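Local coordinates for copper-transporting ATPase PAA2, chloroplastic (Arabidopsis thaliana, PDB 5LBK), which uses ATP hydrolysis to move copper across the chloroplast thylakoid membrane; this chain is its nucleotide-binding domain, at residues L21-A26 and L48-T53. Numbering follows the deposited sequence.
Sequences LKMAAA and LKTPET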
ATOM      1  N   LEU A  21       1.745   2.468   6.134  1.00 33.29           N
ATOM      2  CA  LEU A  21       3.108   2.046   5.869  1.00 33.91           C
ATOM      3  C   LEU A  21       3.384   0.661   6.437  1.00 35.65           C
ATOM      4  O   LEU A  21       4.082  -0.131   5.796  1.00 35.35           O
ATOM      5  CB  LEU A  21       4.066   3.070   6.455  1.00 35.89           C
ATOM      6  CG  LEU A  21       5.531   2.996   6.111  1.00 52.15           C
ATOM      7  CD1 LEU A  21       5.768   2.895   4.611  1.00 42.95           C
ATOM      8  CD2 LEU A  21       6.196   4.259   6.748  1.00 40.07           C
ATOM      9  N   LYS A  22       2.906   0.373   7.666  1.00 37.87           N
ATOM     10  CA  LYS A  22       3.159  -0.927   8.293  1.00 39.85           C
ATOM     11  C   LYS A  22       2.581  -2.053   7.457  1.00 38.00           C
ATOM     12  O   LYS A  22       3.212  -3.102   7.283  1.00 38.81           O
ATOM     13  CB  LYS A  22       2.536  -1.008   9.682  1.00 42.44           C
ATOM     14  CG  LYS A  22       3.311  -0.308  10.770  1.00 50.60           C
ATOM     15  CD  LYS A  22       2.621  -0.504  12.118  1.00 52.26           C
ATOM     16  CE  LYS A  22       3.498   0.030  13.262  1.00 68.95           C
ATOM     17  NZ  LYS A  22       2.878  -0.079  14.616  1.00 71.69           N
ATOM     18  N   MET A  23       1.337  -1.883   7.022  1.00 36.02           N
ATOM     19  CA  MET A  23       0.709  -2.869   6.136  1.00 34.40           C
ATOM     20  C   MET A  23       1.439  -2.974   4.817  1.00 32.73           C
ATOM     21  O   MET A  23       1.665  -4.093   4.313  1.00 32.92           O
ATOM     22  CB  MET A  23      -0.747  -2.494   5.888  1.00 32.86           C
ATOM     23  CG  MET A  23      -1.696  -2.767   7.083  1.00 37.98           C
ATOM     24  SD  MET A  23      -3.367  -2.205   6.622  1.00 57.64           S
ATOM     25  CE  MET A  23      -4.304  -2.740   8.059  1.00 74.73           C
ATOM     26  N   ALA A  24       1.820  -1.842   4.224  1.00 31.34           N
ATOM     27  CA  ALA A  24       2.450  -1.931   2.909  1.00 29.88           C
ATOM     28  C   ALA A  24       3.806  -2.629   3.017  1.00 32.08           C
ATOM     29  O   ALA A  24       4.164  -3.449   2.174  1.00 32.99           O
ATOM     30  CB  ALA A  24       2.611  -0.554   2.300  1.00 28.24           C
ATOM     31  N   ALA A  25       4.582  -2.291   4.035  1.00 33.97           N
ATOM     32  CA  ALA A  25       5.871  -2.965   4.207  1.00 36.29           C
ATOM     33  C   ALA A  25       5.727  -4.449   4.564  1.00 43.10           C
ATOM     34  O   ALA A  25       6.601  -5.266   4.202  1.00 42.36           O
ATOM     35  CB  ALA A  25       6.676  -2.226   5.276  1.00 43.52           C
ATOM     36  N   ALA A  26       4.664  -4.830   5.279  1.00 38.05           N
ATOM     37  CA  ALA A  26       4.418  -6.251   5.529  1.00 39.45           C
ATOM     38  C   ALA A  26       4.227  -7.001   4.224  1.00 38.07           C
ATOM     39  O   ALA A  26       4.755  -8.110   4.046  1.00 40.87           O
ATOM     40  CB  ALA A  26       3.186  -6.449   6.403  1.00 40.16           C
ATOM     41  N   LEU A  48       9.226   0.937  12.636  1.00 71.18           N
ATOM     42  CA  LEU A  48       7.886   0.372  12.620  1.00 69.88           C
ATOM     43  C   LEU A  48       7.967  -1.153  12.582  1.00 71.44           C
ATOM     44  O   LEU A  48       8.662  -1.725  11.735  1.00 85.36           O
ATOM     45  CB  LEU A  48       7.098   0.875  11.406  1.00 64.95           C
ATOM     46  CG  LEU A  48       6.839   2.384  11.310  1.00 64.50           C
ATOM     47  CD1 LEU A  48       6.115   2.715   9.989  1.00 65.30           C
ATOM     48  CD2 LEU A  48       6.029   2.865  12.489  1.00 68.04           C
ATOM     49  N   LYS A  49       7.219  -1.809  13.465  1.00 72.99           N
ATOM     50  CA  LYS A  49       7.162  -3.265  13.496  1.00 73.93           C
ATOM     51  C   LYS A  49       6.107  -3.725  12.503  1.00 69.79           C
ATOM     52  O   LYS A  49       4.928  -3.385  12.647  1.00 69.11           O
ATOM     53  CB  LYS A  49       6.823  -3.777  14.892  1.00 79.05           C
ATOM     54  CG  LYS A  49       6.870  -5.288  15.029  1.00 82.42           C
ATOM     55  CD  LYS A  49       8.306  -5.817  15.023  1.00 85.62           C
ATOM     56  CE  LYS A  49       9.073  -5.386  16.279  1.00 88.50           C
ATOM     57  NZ  LYS A  49      10.398  -6.058  16.377  1.00102.53           N
ATOM     58  N   THR A  50       6.524  -4.510  11.510  1.00 67.59           N
ATOM     59  CA  THR A  50       5.555  -4.927  10.516  1.00 64.17           C
ATOM     60  C   THR A  50       4.822  -6.182  10.999  1.00 71.51           C
ATOM     61  O   THR A  50       5.440  -7.072  11.586  1.00 69.36           O
ATOM     62  CB  THR A  50       6.244  -5.203   9.167  1.00 64.89           C
ATOM     63  OG1 THR A  50       7.280  -6.177   9.350  1.00 74.02           O
ATOM     64  CG2 THR A  50       6.870  -3.929   8.605  1.00 65.29           C
ATOM     65  N   PRO A  51       3.515  -6.286  10.775  1.00 64.36           N
ATOM     66  CA  PRO A  51       2.801  -7.505  11.168  1.00 66.60           C
ATOM     67  C   PRO A  51       3.226  -8.711  10.342  1.00 65.73           C
ATOM     68  O   PRO A  51       3.719  -8.601   9.214  1.00 62.29           O
ATOM     69  CB  PRO A  51       1.331  -7.164  10.915  1.00 64.68           C
ATOM     70  CG  PRO A  51       1.376  -6.141   9.852  1.00 62.52           C
ATOM     71  CD  PRO A  51       2.607  -5.297  10.180  1.00 61.04           C
ATOM     72  N   GLU A  52       3.017  -9.880  10.938  1.00 69.26           N
ATOM     73  CA  GLU A  52       3.458 -11.125  10.334  1.00 69.67           C
ATOM     74  C   GLU A  52       2.556 -11.504   9.165  1.00 67.02           C
ATOM     75  O   GLU A  52       1.394 -11.100   9.072  1.00 64.40           O
ATOM     76  CB  GLU A  52       3.475 -12.250  11.369  1.00 75.18           C
ATOM     77  CG  GLU A  52       4.417 -12.013  12.547  1.00 79.55           C
ATOM     78  CD  GLU A  52       5.886 -12.049  12.164  1.00 85.77           C
ATOM     79  OE1 GLU A  52       6.188 -12.299  10.983  1.00 94.10           O
ATOM     80  OE2 GLU A  52       6.744 -11.841  13.052  1.00 99.44           O
ATOM     81  N   THR A  53       3.118 -12.284   8.250  1.00 64.96           N
ATOM     82  CA  THR A  53       2.359 -12.800   7.126  1.00 62.10           C
ATOM     83  C   THR A  53       2.855 -14.193   6.786  1.00 64.28           C
ATOM     84  O   THR A  53       4.062 -14.433   6.762  1.00 65.61           O
ATOM     85  CB  THR A  53       2.495 -11.925   5.882  1.00 56.89           C
ATOM     86  OG1 THR A  53       3.862 -11.892   5.461  1.00 62.70           O
ATOM     87  CG2 THR A  53       2.026 -10.544   6.163  1.00 63.18           C
TER
HETATM   88  O   HOH W   1       5.911  -9.866   5.652  1.00 46.20           O
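Ala26 of helix 17-27 rests against Pro51, and Leu21 of the same helix meets Leu48. In this N-domain, the nucleotide-binding domain of a P1B-type ATPase, an antiparallel sheet is flanked by helices. The contact lays the extended loop between helix 34-45 and strand 56-59 along helix 17-27. The tight part is mostly apolar. Ala26 CB lies 3.9 Å from Pro51 CG, and the same methyl closely approaches the Pro51 carbonyl, 3.6 Å from its O. Ile68 of strand 63-68 touches both residues. Thr50 OG1 sits between its backbone N and carbonyl carbon (chi1 56°), which puts CG2 anti to that carbonyl carbon and 3.7 Å from Ala25 CB. The same torsion leaves Thr50 OG1 to bond to Lys29. At the other end of the contact, Leu21 and Leu48 cross at about a right angle, with Leu21 CD2 and Leu48 CD1 3.6 Å apart. Helix 34-45 also packs on Leu21, through Ile39 and Glu42.

The more solvent-exposed side is formed by Lys22 over the Lys49 carbonyl. The Lys22 chain, extended beyond CG, runs past the loop backbone, with CD 3.7 Å from Lys49 O. Its CE also lies 3.9 Å from Leu48 CD2. An alanine in place of Lys22 would lose this methylene chain and would probably leave Leu48 CD2 and the Lys49 carbonyl less covered. Near Thr53, water joins the two segments. It donates to Ala26 O at 2.6 Å and is hydrogen-bonded to Thr53 OG1 at 2.9 Å.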